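Local coordinates for protein GlcNAc-alpha-1,4-Gal-releasing endo-beta-galactosidase (Clostridium perfringens, PDB 1UPS) that probably hydrolyses internal beta-galactosidic bonds of glycans, releasing the disaccharide GlcNAc-alpha-1,4-Gal, and binds a calcium ion, at residues H145-V151 against G247-Y253; Y346-E350 against W365-W370; D159-S163 against G188-P192; S201-S207 against Y230-K236. Where two conformers were deposited one is given. Residues are numbered along the deposited sequence.

Interaction 1 of 4, residues H145-V151 against G247-Y253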
# COMPACT_ATOMS: atom_id res chain seq x y z
N HIS A 145 11.75 -1.30 -13.85
CA HIS A 145 10.70 -1.71 -12.93
C HIS A 145 9.36 -1.71 -13.63
O HIS A 145 9.25 -1.16 -14.72
CB HIS A 145 10.67 -0.82 -11.66
CG HIS A 145 10.16 0.58 -11.86
ND1 HIS A 145 10.94 1.60 -12.37
CD2 HIS A 145 8.97 1.15 -11.52
CE1 HIS A 145 10.25 2.73 -12.36
NE2 HIS A 145 9.04 2.48 -11.85
N GLN A 146 8.36 -2.33 -13.01
CA GLN A 146 6.99 -2.20 -13.49
C GLN A 146 6.21 -1.48 -12.40
O GLN A 146 6.66 -1.42 -11.25
CB GLN A 146 6.37 -3.57 -13.78
CG GLN A 146 6.49 -4.58 -12.62
CD GLN A 146 7.57 -5.63 -12.90
OE1 GLN A 146 7.51 -6.32 -13.92
NE2 GLN A 146 8.57 -5.72 -12.02
N ALA A 147 5.05 -0.93 -12.75
CA ALA A 147 4.29 -0.16 -11.77
C ALA A 147 2.78 -0.22 -11.99
O ALA A 147 2.30 -0.14 -13.13
CB ALA A 147 4.77 1.30 -11.74
N TRP A 148 2.06 -0.38 -10.87
CA TRP A 148 0.62 -0.20 -10.83
C TRP A 148 0.44 0.91 -9.82
O TRP A 148 0.84 0.77 -8.65
CB TRP A 148 -0.05 -1.47 -10.33
CG TRP A 148 -1.54 -1.33 -10.05
CD1 TRP A 148 -2.44 -0.46 -10.62
CD2 TRP A 148 -2.29 -2.12 -9.13
NE1 TRP A 148 -3.69 -0.65 -10.08
CE2 TRP A 148 -3.63 -1.69 -9.18
CE3 TRP A 148 -1.96 -3.16 -8.26
CZ2 TRP A 148 -4.64 -2.24 -8.37
CZ3 TRP A 148 -2.96 -3.73 -7.46
CH2 TRP A 148 -4.28 -3.26 -7.52
N TRP A 149 -0.08 2.05 -10.27
CA TRP A 149 -0.15 3.20 -9.38
C TRP A 149 -1.37 4.07 -9.67
O TRP A 149 -2.00 3.96 -10.72
CB TRP A 149 1.14 4.05 -9.43
CG TRP A 149 1.71 4.40 -10.80
CD1 TRP A 149 2.10 3.54 -11.80
CD2 TRP A 149 2.07 5.73 -11.25
NE1 TRP A 149 2.64 4.26 -12.85
CE2 TRP A 149 2.64 5.60 -12.54
CE3 TRP A 149 1.93 7.02 -10.69
CZ2 TRP A 149 3.08 6.71 -13.29
CZ3 TRP A 149 2.38 8.13 -11.45
CH2 TRP A 149 2.95 7.96 -12.73
N MET A 150 -1.69 4.94 -8.71
CA MET A 150 -2.87 5.79 -8.81
C MET A 150 -2.46 7.20 -8.46
O MET A 150 -1.57 7.40 -7.65
CB MET A 150 -3.98 5.29 -7.87
CG MET A 150 -4.42 3.84 -8.22
SD MET A 150 -5.72 3.21 -7.12
CE MET A 150 -7.06 4.28 -7.67
N VAL A 151 -3.10 8.17 -9.13
CA VAL A 151 -2.82 9.58 -8.91
C VAL A 151 -4.13 10.33 -8.76
O VAL A 151 -5.13 9.98 -9.38
CB VAL A 151 -1.97 10.19 -10.06
CG1 VAL A 151 -0.56 9.58 -10.08
CG2 VAL A 151 -2.66 10.01 -11.45
N GLY A 247 -7.06 8.29 -10.60
CA GLY A 247 -6.98 7.54 -11.84
C GLY A 247 -5.88 6.51 -11.73
O GLY A 247 -5.06 6.60 -10.82
N THR A 248 -5.86 5.55 -12.66
CA THR A 248 -4.94 4.41 -12.59
C THR A 248 -3.97 4.40 -13.75
O THR A 248 -4.37 4.66 -14.89
CB THR A 248 -5.77 3.08 -12.61
OG1 THR A 248 -6.56 3.02 -11.41
CG2 THR A 248 -4.84 1.83 -12.54
N ILE A 249 -2.71 4.07 -13.46
CA ILE A 249 -1.70 3.86 -14.50
C ILE A 249 -1.10 2.48 -14.32
O ILE A 249 -0.80 2.08 -13.19
CB ILE A 249 -0.57 4.94 -14.39
CG1 ILE A 249 -1.18 6.37 -14.44
CG2 ILE A 249 0.54 4.67 -15.46
CD1 ILE A 249 -0.15 7.50 -14.28
N LEU A 250 -0.94 1.75 -15.43
CA LEU A 250 -0.23 0.48 -15.41
C LEU A 250 0.88 0.60 -16.45
O LEU A 250 0.61 0.85 -17.62
CB LEU A 250 -1.18 -0.68 -15.80
CG LEU A 250 -2.12 -1.15 -14.70
CD1 LEU A 250 -3.34 -1.93 -15.32
CD2 LEU A 250 -1.38 -2.00 -13.68
N ASN A 251 2.13 0.44 -16.01
CA ASN A 251 3.25 0.69 -16.92
C ASN A 251 4.53 -0.05 -16.54
O ASN A 251 4.61 -0.72 -15.50
CB ASN A 251 3.43 2.21 -17.22
CG ASN A 251 3.93 3.04 -16.04
OD1 ASN A 251 3.78 2.66 -14.88
ND2 ASN A 251 4.50 4.22 -16.34
N ILE A 252 5.51 0.04 -17.44
CA ILE A 252 6.79 -0.60 -17.24
C ILE A 252 7.86 0.37 -17.73
O ILE A 252 7.61 1.15 -18.64
CB ILE A 252 6.83 -1.97 -17.98
CG1 ILE A 252 8.14 -2.71 -17.67
CG2 ILE A 252 6.53 -1.81 -19.50
CD1 ILE A 252 8.10 -4.24 -18.02
N TYR A 253 9.04 0.34 -17.10
CA TYR A 253 10.08 1.32 -17.35
C TYR A 253 11.42 0.65 -17.52
O TYR A 253 11.68 -0.43 -16.94
CB TYR A 253 10.28 2.18 -16.12
CG TYR A 253 9.18 3.08 -15.69
CD1 TYR A 253 8.12 2.58 -14.92
CD2 TYR A 253 9.21 4.45 -16.00
CE1 TYR A 253 7.10 3.45 -14.46
CE2 TYR A 253 8.19 5.32 -15.55
CZ TYR A 253 7.14 4.79 -14.78
OH TYR A 253 6.13 5.62 -14.32
O HOH W 1 -6.09 0.95 -9.57

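Interaction 2 of 4, residues Y346-E350 against W365-W370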
# COMPACT_ATOMS: atom_id res chain seq x y z
N TYR A 346 -1.92 5.53 27.56
CA TYR A 346 -1.20 5.05 26.38
C TYR A 346 -0.07 4.12 26.75
O TYR A 346 0.67 4.37 27.70
CB TYR A 346 -0.56 6.22 25.64
CG TYR A 346 -1.52 7.18 24.99
CD1 TYR A 346 -1.42 8.55 25.23
CD2 TYR A 346 -2.49 6.73 24.11
CE1 TYR A 346 -2.30 9.46 24.62
CE2 TYR A 346 -3.38 7.62 23.50
CZ TYR A 346 -3.27 8.98 23.75
OH TYR A 346 -4.14 9.86 23.14
N LEU A 347 0.10 3.07 25.96
CA LEU A 347 1.26 2.20 26.11
C LEU A 347 2.52 2.92 25.63
O LEU A 347 2.53 3.47 24.54
CB LEU A 347 1.05 0.92 25.31
CG LEU A 347 -0.16 0.10 25.77
CD1 LEU A 347 -0.11 -1.29 25.10
CD2 LEU A 347 -0.21 -0.01 27.29
N ASN A 348 3.56 2.90 26.46
CA ASN A 348 4.79 3.63 26.13
C ASN A 348 6.00 3.02 26.80
O ASN A 348 5.86 2.15 27.66
CB ASN A 348 4.66 5.11 26.52
CG ASN A 348 4.69 5.31 28.01
OD1 ASN A 348 5.75 5.60 28.58
ND2 ASN A 348 3.54 5.16 28.67
N ILE A 349 7.19 3.47 26.39
CA ILE A 349 8.45 2.98 26.96
C ILE A 349 9.40 4.11 27.40
O ILE A 349 10.63 3.95 27.38
CB ILE A 349 9.18 1.97 26.00
CG1 ILE A 349 9.69 2.65 24.73
CG2 ILE A 349 8.25 0.77 25.68
CD1 ILE A 349 10.63 1.77 23.87
N GLU A 350 8.82 5.22 27.84
CA GLU A 350 9.61 6.42 28.19
C GLU A 350 10.78 6.17 29.15
O GLU A 350 11.89 6.70 28.95
CB GLU A 350 8.71 7.54 28.73
CG GLU A 350 9.41 8.90 28.84
CD GLU A 350 9.64 9.60 27.51
OE1 GLU A 350 10.30 10.67 27.50
OE2 GLU A 350 9.17 9.09 26.46
N TRP A 365 4.96 12.08 22.36
CA TRP A 365 6.10 11.26 22.76
C TRP A 365 6.29 10.09 21.81
O TRP A 365 5.37 9.26 21.63
CB TRP A 365 5.91 10.72 24.18
CG TRP A 365 6.17 11.71 25.30
CD1 TRP A 365 6.36 13.07 25.19
CD2 TRP A 365 6.23 11.41 26.69
NE1 TRP A 365 6.55 13.62 26.43
CE2 TRP A 365 6.48 12.63 27.37
CE3 TRP A 365 6.12 10.23 27.44
CZ2 TRP A 365 6.60 12.69 28.76
CZ3 TRP A 365 6.24 10.30 28.82
CH2 TRP A 365 6.47 11.52 29.47
N TRP A 366 7.46 10.02 21.19
CA TRP A 366 7.76 8.92 20.27
C TRP A 366 7.77 7.57 20.99
O TRP A 366 7.54 6.52 20.37
CB TRP A 366 9.08 9.14 19.54
CG TRP A 366 9.04 10.21 18.48
CD1 TRP A 366 8.10 11.19 18.32
CD2 TRP A 366 9.98 10.38 17.42
NE1 TRP A 366 8.41 11.98 17.23
CE2 TRP A 366 9.56 11.50 16.65
CE3 TRP A 366 11.15 9.71 17.03
CZ2 TRP A 366 10.27 11.96 15.54
CZ3 TRP A 366 11.85 10.16 15.91
CH2 TRP A 366 11.40 11.28 15.18
N SER A 367 8.04 7.59 22.31
CA SER A 367 8.04 6.35 23.10
C SER A 367 6.64 5.74 23.19
O SER A 367 6.49 4.57 23.55
CB SER A 367 8.58 6.59 24.51
OG SER A 367 7.62 7.19 25.36
N ALA A 368 5.62 6.54 22.87
CA ALA A 368 4.22 6.08 22.91
C ALA A 368 3.64 5.82 21.52
O ALA A 368 2.44 5.55 21.37
CB ALA A 368 3.35 7.08 23.68
N GLN A 369 4.50 5.86 20.50
CA GLN A 369 4.05 5.65 19.13
C GLN A 369 4.64 4.37 18.54
O GLN A 369 5.81 4.04 18.79
CB GLN A 369 4.44 6.85 18.27
CG GLN A 369 3.74 8.13 18.71
CD GLN A 369 4.15 9.29 17.85
OE1 GLN A 369 4.73 9.09 16.78
NE2 GLN A 369 3.87 10.51 18.31
N TRP A 370 3.83 3.66 17.77
CA TRP A 370 4.17 2.32 17.31
C TRP A 370 3.92 2.11 15.82
O TRP A 370 2.92 2.57 15.29
CB TRP A 370 3.37 1.29 18.13
CG TRP A 370 3.55 1.44 19.61
CD1 TRP A 370 2.79 2.20 20.46
CD2 TRP A 370 4.54 0.80 20.42
NE1 TRP A 370 3.26 2.08 21.74
CE2 TRP A 370 4.33 1.22 21.75
CE3 TRP A 370 5.60 -0.09 20.16
CZ2 TRP A 370 5.14 0.80 22.82
CZ3 TRP A 370 6.40 -0.53 21.21
CH2 TRP A 370 6.16 -0.08 22.53
O HOH W 2 0.64 4.17 22.77
O HOH W 3 9.33 9.80 23.75

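Interaction 3 of 4, residues D159-S163 against G188-P192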
# COMPACT_ATOMS: atom_id res chain seq x y z
N ASP A 159 -5.84 22.16 -12.37
CA ASP A 159 -4.46 22.47 -12.72
C ASP A 159 -3.54 21.72 -11.75
O ASP A 159 -4.04 20.89 -10.98
CB ASP A 159 -4.23 23.98 -12.79
CG ASP A 159 -4.19 24.67 -11.44
OD1 ASP A 159 -4.10 24.02 -10.36
OD2 ASP A 159 -4.24 25.92 -11.37
N TRP A 160 -2.23 21.98 -11.80
CA TRP A 160 -1.30 21.37 -10.84
C TRP A 160 -0.96 22.31 -9.69
O TRP A 160 -1.10 21.96 -8.51
CB TRP A 160 0.01 20.93 -11.54
CG TRP A 160 1.07 20.46 -10.57
CD1 TRP A 160 2.15 21.18 -10.10
CD2 TRP A 160 1.15 19.17 -9.93
NE1 TRP A 160 2.89 20.43 -9.21
CE2 TRP A 160 2.30 19.18 -9.10
CE3 TRP A 160 0.36 18.01 -9.99
CZ2 TRP A 160 2.69 18.07 -8.34
CZ3 TRP A 160 0.75 16.89 -9.23
CH2 TRP A 160 1.90 16.94 -8.41
N PHE A 161 -0.50 23.52 -10.01
CA PHE A 161 0.09 24.37 -8.98
C PHE A 161 -0.87 24.82 -7.88
O PHE A 161 -0.45 25.06 -6.72
CB PHE A 161 0.85 25.53 -9.63
CG PHE A 161 2.08 25.08 -10.35
CD1 PHE A 161 2.11 25.02 -11.74
CD2 PHE A 161 3.19 24.65 -9.64
CE1 PHE A 161 3.26 24.58 -12.42
CE2 PHE A 161 4.35 24.21 -10.31
CZ PHE A 161 4.36 24.16 -11.69
N ASN A 162 -2.16 24.90 -8.20
CA ASN A 162 -3.16 25.27 -7.20
C ASN A 162 -3.95 24.09 -6.64
O ASN A 162 -4.72 24.25 -5.69
CB ASN A 162 -4.08 26.35 -7.73
CG ASN A 162 -3.32 27.59 -8.13
OD1 ASN A 162 -2.79 28.29 -7.27
ND2 ASN A 162 -3.23 27.85 -9.43
N SER A 163 -3.72 22.90 -7.19
CA SER A 163 -4.41 21.70 -6.71
C SER A 163 -3.80 21.17 -5.42
O SER A 163 -2.56 21.19 -5.24
CB SER A 163 -4.36 20.59 -7.77
OG SER A 163 -5.09 19.45 -7.34
N GLY A 188 1.99 12.56 -1.04
CA GLY A 188 0.88 13.45 -1.35
C GLY A 188 1.16 14.55 -2.37
O GLY A 188 0.22 15.17 -2.85
N TRP A 189 2.42 14.77 -2.71
CA TRP A 189 2.79 15.89 -3.59
C TRP A 189 2.26 17.21 -3.00
O TRP A 189 2.73 17.62 -1.94
CB TRP A 189 2.35 15.64 -5.05
CG TRP A 189 3.12 14.49 -5.68
CD1 TRP A 189 2.78 13.16 -5.69
CD2 TRP A 189 4.37 14.59 -6.35
NE1 TRP A 189 3.74 12.43 -6.33
CE2 TRP A 189 4.73 13.28 -6.76
CE3 TRP A 189 5.22 15.65 -6.67
CZ2 TRP A 189 5.92 13.01 -7.46
CZ3 TRP A 189 6.41 15.38 -7.39
CH2 TRP A 189 6.74 14.07 -7.77
N ASN A 190 1.30 17.86 -3.65
CA ASN A 190 0.77 19.14 -3.16
C ASN A 190 -0.29 19.01 -2.06
O ASN A 190 -0.81 20.03 -1.57
CB ASN A 190 0.13 19.95 -4.30
CG ASN A 190 1.14 20.47 -5.31
OD1 ASN A 190 2.35 20.47 -5.07
ND2 ASN A 190 0.63 20.95 -6.45
N ASP A 191 -0.64 17.77 -1.69
CA ASP A 191 -1.71 17.51 -0.71
C ASP A 191 -1.20 17.62 0.74
O ASP A 191 -0.41 16.78 1.15
CB ASP A 191 -2.29 16.10 -0.94
CG ASP A 191 -3.52 15.82 -0.12
OD1 ASP A 191 -4.16 14.76 -0.35
OD2 ASP A 191 -3.93 16.60 0.78
N PRO A 192 -1.63 18.62 1.51
CA PRO A 192 -1.13 18.76 2.89
C PRO A 192 -1.73 17.70 3.83
O PRO A 192 -1.25 17.52 4.96
CB PRO A 192 -1.61 20.16 3.30
CG PRO A 192 -2.86 20.36 2.52
CD PRO A 192 -2.62 19.67 1.17

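Interaction 4 of 4, residues S201-S207 against Y230-K236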
# COMPACT_ATOMS: atom_id res chain seq x y z
N SER A 201 8.72 1.07 0.84
CA SER A 201 9.32 -0.18 1.31
C SER A 201 9.41 -1.18 0.18
O SER A 201 8.67 -1.09 -0.78
CB SER A 201 8.53 -0.78 2.48
OG SER A 201 7.19 -1.07 2.11
N GLU A 202 10.32 -2.15 0.31
CA GLU A 202 10.33 -3.24 -0.65
C GLU A 202 10.68 -4.51 0.11
O GLU A 202 11.73 -5.15 -0.08
CB GLU A 202 11.23 -2.96 -1.87
CG GLU A 202 12.64 -2.55 -1.54
CD GLU A 202 13.41 -1.92 -2.72
OE1 GLU A 202 12.90 -1.79 -3.89
OE2 GLU A 202 14.55 -1.50 -2.45
N ASP A 203 9.76 -4.86 0.98
CA ASP A 203 9.91 -6.06 1.79
C ASP A 203 9.86 -7.30 0.90
O ASP A 203 9.28 -7.28 -0.18
CB ASP A 203 8.78 -6.13 2.82
CG ASP A 203 8.82 -4.99 3.82
OD1 ASP A 203 7.76 -4.71 4.42
OD2 ASP A 203 9.83 -4.32 4.07
N LYS A 204 10.48 -8.37 1.37
CA LYS A 204 10.38 -9.67 0.71
C LYS A 204 8.97 -10.25 0.83
O LYS A 204 8.35 -10.19 1.93
CB LYS A 204 11.38 -10.64 1.34
CG LYS A 204 12.84 -10.25 1.07
CD LYS A 204 13.84 -11.25 1.61
CE LYS A 204 15.26 -10.76 1.32
NZ LYS A 204 15.76 -9.85 2.41
N VAL A 205 8.47 -10.81 -0.27
CA VAL A 205 7.19 -11.51 -0.25
C VAL A 205 7.30 -12.78 0.63
O VAL A 205 8.39 -13.39 0.73
CB VAL A 205 6.64 -11.83 -1.68
CG1 VAL A 205 6.41 -10.54 -2.49
CG2 VAL A 205 7.58 -12.79 -2.44
N PRO A 206 6.21 -13.15 1.29
CA PRO A 206 6.25 -14.29 2.23
C PRO A 206 6.31 -15.66 1.55
O PRO A 206 6.68 -16.64 2.22
CB PRO A 206 4.96 -14.13 3.04
CG PRO A 206 4.02 -13.43 2.13
CD PRO A 206 4.90 -12.47 1.28
N SER A 207 5.95 -15.73 0.27
CA SER A 207 5.93 -16.99 -0.48
C SER A 207 5.94 -16.71 -1.97
O SER A 207 5.57 -15.62 -2.41
CB SER A 207 4.68 -17.81 -0.14
OG SER A 207 3.51 -17.05 -0.36
N TYR A 230 -1.11 -9.48 -0.34
CA TYR A 230 -0.39 -10.35 -1.27
C TYR A 230 -0.99 -11.72 -1.19
O TYR A 230 -1.00 -12.33 -0.11
CB TYR A 230 1.08 -10.44 -0.87
CG TYR A 230 1.94 -11.36 -1.75
CD1 TYR A 230 2.39 -10.92 -3.01
CD2 TYR A 230 2.33 -12.63 -1.30
CE1 TYR A 230 3.21 -11.72 -3.81
CE2 TYR A 230 3.15 -13.46 -2.10
CZ TYR A 230 3.60 -12.98 -3.35
OH TYR A 230 4.40 -13.77 -4.15
N ASP A 231 -1.50 -12.22 -2.32
CA ASP A 231 -2.21 -13.51 -2.34
C ASP A 231 -3.21 -13.59 -1.20
O ASP A 231 -3.29 -14.60 -0.48
CB ASP A 231 -1.20 -14.66 -2.31
CG ASP A 231 -0.41 -14.76 -3.59
OD1 ASP A 231 0.58 -15.52 -3.62
OD2 ASP A 231 -0.73 -14.10 -4.60
N ASN A 232 -3.98 -12.51 -1.05
CA ASN A 232 -5.09 -12.41 -0.10
C ASN A 232 -4.73 -12.30 1.38
O ASN A 232 -5.62 -12.46 2.24
CB ASN A 232 -6.11 -13.57 -0.29
CG ASN A 232 -6.70 -13.61 -1.68
OD1 ASN A 232 -6.84 -12.56 -2.33
ND2 ASN A 232 -7.06 -14.82 -2.15
N GLU A 233 -3.45 -12.08 1.69
CA GLU A 233 -2.99 -11.93 3.08
C GLU A 233 -2.37 -10.55 3.31
O GLU A 233 -1.56 -10.07 2.49
CB GLU A 233 -1.97 -13.02 3.45
CG GLU A 233 -1.46 -12.90 4.90
CD GLU A 233 -0.50 -14.01 5.31
OE1 GLU A 233 0.74 -13.86 5.07
OE2 GLU A 233 -0.98 -15.02 5.90
N LEU A 234 -2.72 -9.92 4.43
CA LEU A 234 -2.25 -8.55 4.69
C LEU A 234 -0.72 -8.48 4.73
O LEU A 234 -0.07 -9.29 5.42
CB LEU A 234 -2.86 -8.03 5.99
CG LEU A 234 -2.55 -6.56 6.32
CD1 LEU A 234 -3.11 -5.60 5.26
CD2 LEU A 234 -3.09 -6.23 7.70
N PHE A 235 -0.16 -7.49 4.03
CA PHE A 235 1.29 -7.39 3.80
C PHE A 235 1.84 -6.03 4.28
O PHE A 235 2.97 -5.96 4.80
CB PHE A 235 1.59 -7.61 2.30
CG PHE A 235 3.06 -7.50 1.91
CD1 PHE A 235 3.94 -8.55 2.13
CD2 PHE A 235 3.53 -6.35 1.28
CE1 PHE A 235 5.29 -8.46 1.73
CE2 PHE A 235 4.88 -6.24 0.89
CZ PHE A 235 5.75 -7.30 1.11
N LYS A 236 1.03 -4.98 4.16
CA LYS A 236 1.44 -3.61 4.54
C LYS A 236 0.22 -2.74 4.84
O LYS A 236 -0.84 -2.91 4.23
CB LYS A 236 2.23 -2.95 3.40
CG LYS A 236 2.80 -1.57 3.77
CD LYS A 236 3.66 -1.01 2.67
CE LYS A 236 4.26 0.37 3.01
NZ LYS A 236 5.24 0.83 1.94
O HOH W 4 1.39 -17.44 -2.03

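Interaction 1 of 4, residues H145-V151 against G247-Y253
Strands 145-151 and 247-253 run antiparallel, and every hydrogen-bonded pair between them is doubly bonded. These four pairs, His145 with Tyr253, Ala147 with Asn251, Trp149 with Ile249 and Val151 with Gly247, have bonds from 2.8 Å, as from Ala147 N to Asn251 O, to 3.2 Å, from His145 N to Tyr253 O. The intervening residues turn their backbone groups outward, where Thr248, Leu250 and Ile252 bond to strand 94-99 and Ser100, and Trp148 and Met150 to the chain on the other flank. On the face of the odd-numbered residues, Trp149 NE1 donates to Asn251 OD1 (2.8 Å), and Asn251 ND2 in turn donates to Tyr253 OH (2.9 Å), which also bonds Tyr52. Ile249 CD1 sits over the Trp149 six-membered ring, 3.6 Å from its centroid, in a CH-pi contact. The His145 and Tyr253 rings lie nearly parallel but slid apart, and His145 ND1 is taken up by Ser258. On the opposite face, one water accepts from Trp148 NE1 (2.9 Å) and donates to Thr248 OG1 (2.8 Å), while Leu250 CD2 packs 3.6 Å from Trp148 CD1. Gln146 OE1 accepts from Ser138 N and its NE2 donates to Thr174 O. With the even-numbered side chains packed on strands 129-136 and 267-279 of a second antiparallel sheet, this pairing belongs to the beta-sandwich (jelly roll) of glycoside hydrolase family 16.

Interaction 2 of 4, residues Y346-E350 against W365-W370
The short strand 346-348, with the two residues after it, meets a 3-10 turn in a buried contact of mixed backbone, side-chain and water-mediated bonds within the C-terminal part of the chain, where residues 365-370 lead into strand 370-375. Ser367 O accepts from Ile349 N (3.1 Å), and the indole of Trp370 donates from NE1 to Leu347 O (3.2 Å), so that the two segments are tied at neighbouring points. Leu347 O also takes a hydrogen bond from a water that donates to Ala368 O as well, each at 2.7 Å. This part of the chain, built of short strands, is probably the ricin-type beta-trefoil domain assigned to the protein's family. Next to the backbone bonds, Ala368 CB packs 3.7 Å from Asn348 CB, and Ile349 CG2 lies 3.9 Å from Trp370 CH2. Asn348 OD1 accepts from Glu350 N (3.2 Å), an Asx turn just after the strand, while its ND2 donates to Tyr346 O (3.1 Å). Beyond this turn, Glu350 OE2 receives Ser367 OG at 2.7 Å and, through a water, is linked to Ser367 N; the carboxylate carbon Glu350 CD rests over one face of the Trp365 ring.

Interaction 3 of 4, residues D159-S163 against G188-P192
Two turns from separate loops touch through a few side chains. Residues 160-163 form a type I beta turn, closed by Ser163 N to Trp160 O (3.1 Å), and residues 188-191 a type II' turn, closed by Asp191 N to Gly188 O (3.0 Å). Trp189, at the first corner of the latter, adopts a positive phi of 55°. Its CA-to-CB bond points toward the other turn and brings CB 3.6 Å from Trp160 CH2; the m rotamer then sets the indole, which meets that of Trp160 obliquely, and Trp189 NE1 is occupied by Glu168. Trp160 is in the t rotamer (chi1 172°), which extends its indole to the neighbouring turn although its CA-to-CB bond points sideways. Asn190, with chi1 near -69° and chi2 near -14°, sets ND2 over one face of that indole, 3.6 Å from Trp160 CE2. From there ND2 makes two weak hydrogen bonds, to Trp160 O (2.9 Å) and to Ser163 O (3.4 Å). Asp159 braces its own turn instead: in the p rotamer, its OD1 accepts from Asn162 N (3.0 Å) in an Asx motif and its OD2 from Asn162 ND2 (2.9 Å). The loops, following strands 145-152 and 181-187, meet at one end of the six-stranded sheet. With one amide serving two carbonyls weakly and only 215 Å² buried, the chemistry implies a light contact, resting more on the indole surface than on strong polar bonds.

Interaction 4 of 4, residues S201-S207 against Y230-K236
Phe235 and Tyr230 are the two main bumps. The Phe235 ring rises from strand 233-236 into a hollow formed by the chain from Asp203 to Pro206. Asp203 CB lies 3.7 Å from Phe235 CZ, while Lys204 O approaches the ring edge at 3.5 Å from CE1; Val205 CA and Pro206 CD each stand 4.1 Å from that same CE1 atom. Next to it Tyr230 raises its ring, one face of which is covered by Val205: CB sits 4.0 Å from the ring centroid in a CH-pi contact. Pro206 drops its CD between the two aromatics, 3.6 Å from Tyr230 CD2. Segment 230-236 carries the two-residue type I' turn (Tyr230 to Glu233) and the second strand of the hairpin 225-230/233-239, where a classic beta bulge places Phe235 and Lys236 both opposite Phe228. The axes of segments 201-204 and 233-236 come no nearer than 9.4 Å, since these strands belong to different sheets of the sandwich; side chains span the gap, with Trp182 adjoining both Val205 and Phe235. At one end the fully extended Lys236 donates from NZ to Ser201 OG (2.7 Å). At the other, Tyr230 OH donates to Ser207 O (2.8 Å), and a water hydrogen-bonds Ser207 OG (2.7 Å) and donates to Asp231 OD1 (2.6 Å), which also bonds His215.

Interactions 1, 3 and 4 fall within the family 16 beta-sandwich, whereas interaction 2 lies about 37 Å from interaction 1, centre to centre, on the far side of the chain's centre. Interaction 1 is pure core, a strand pair inside one sheet held by regular backbone bonds. Interaction 4 uses one of that sheet's outermost strands, 199-204, yet bridges to the other sheet through aromatic rings and two terminal hydrogen bonds at the surface. Interaction 3 joins loops that leave strands of the same sheet, including 145-152 of interaction 1, and its polar bonds are weak. Interaction 2 is buried too, but mixes backbone, indole and water-mediated bonds, with no strand pairing between its two segments.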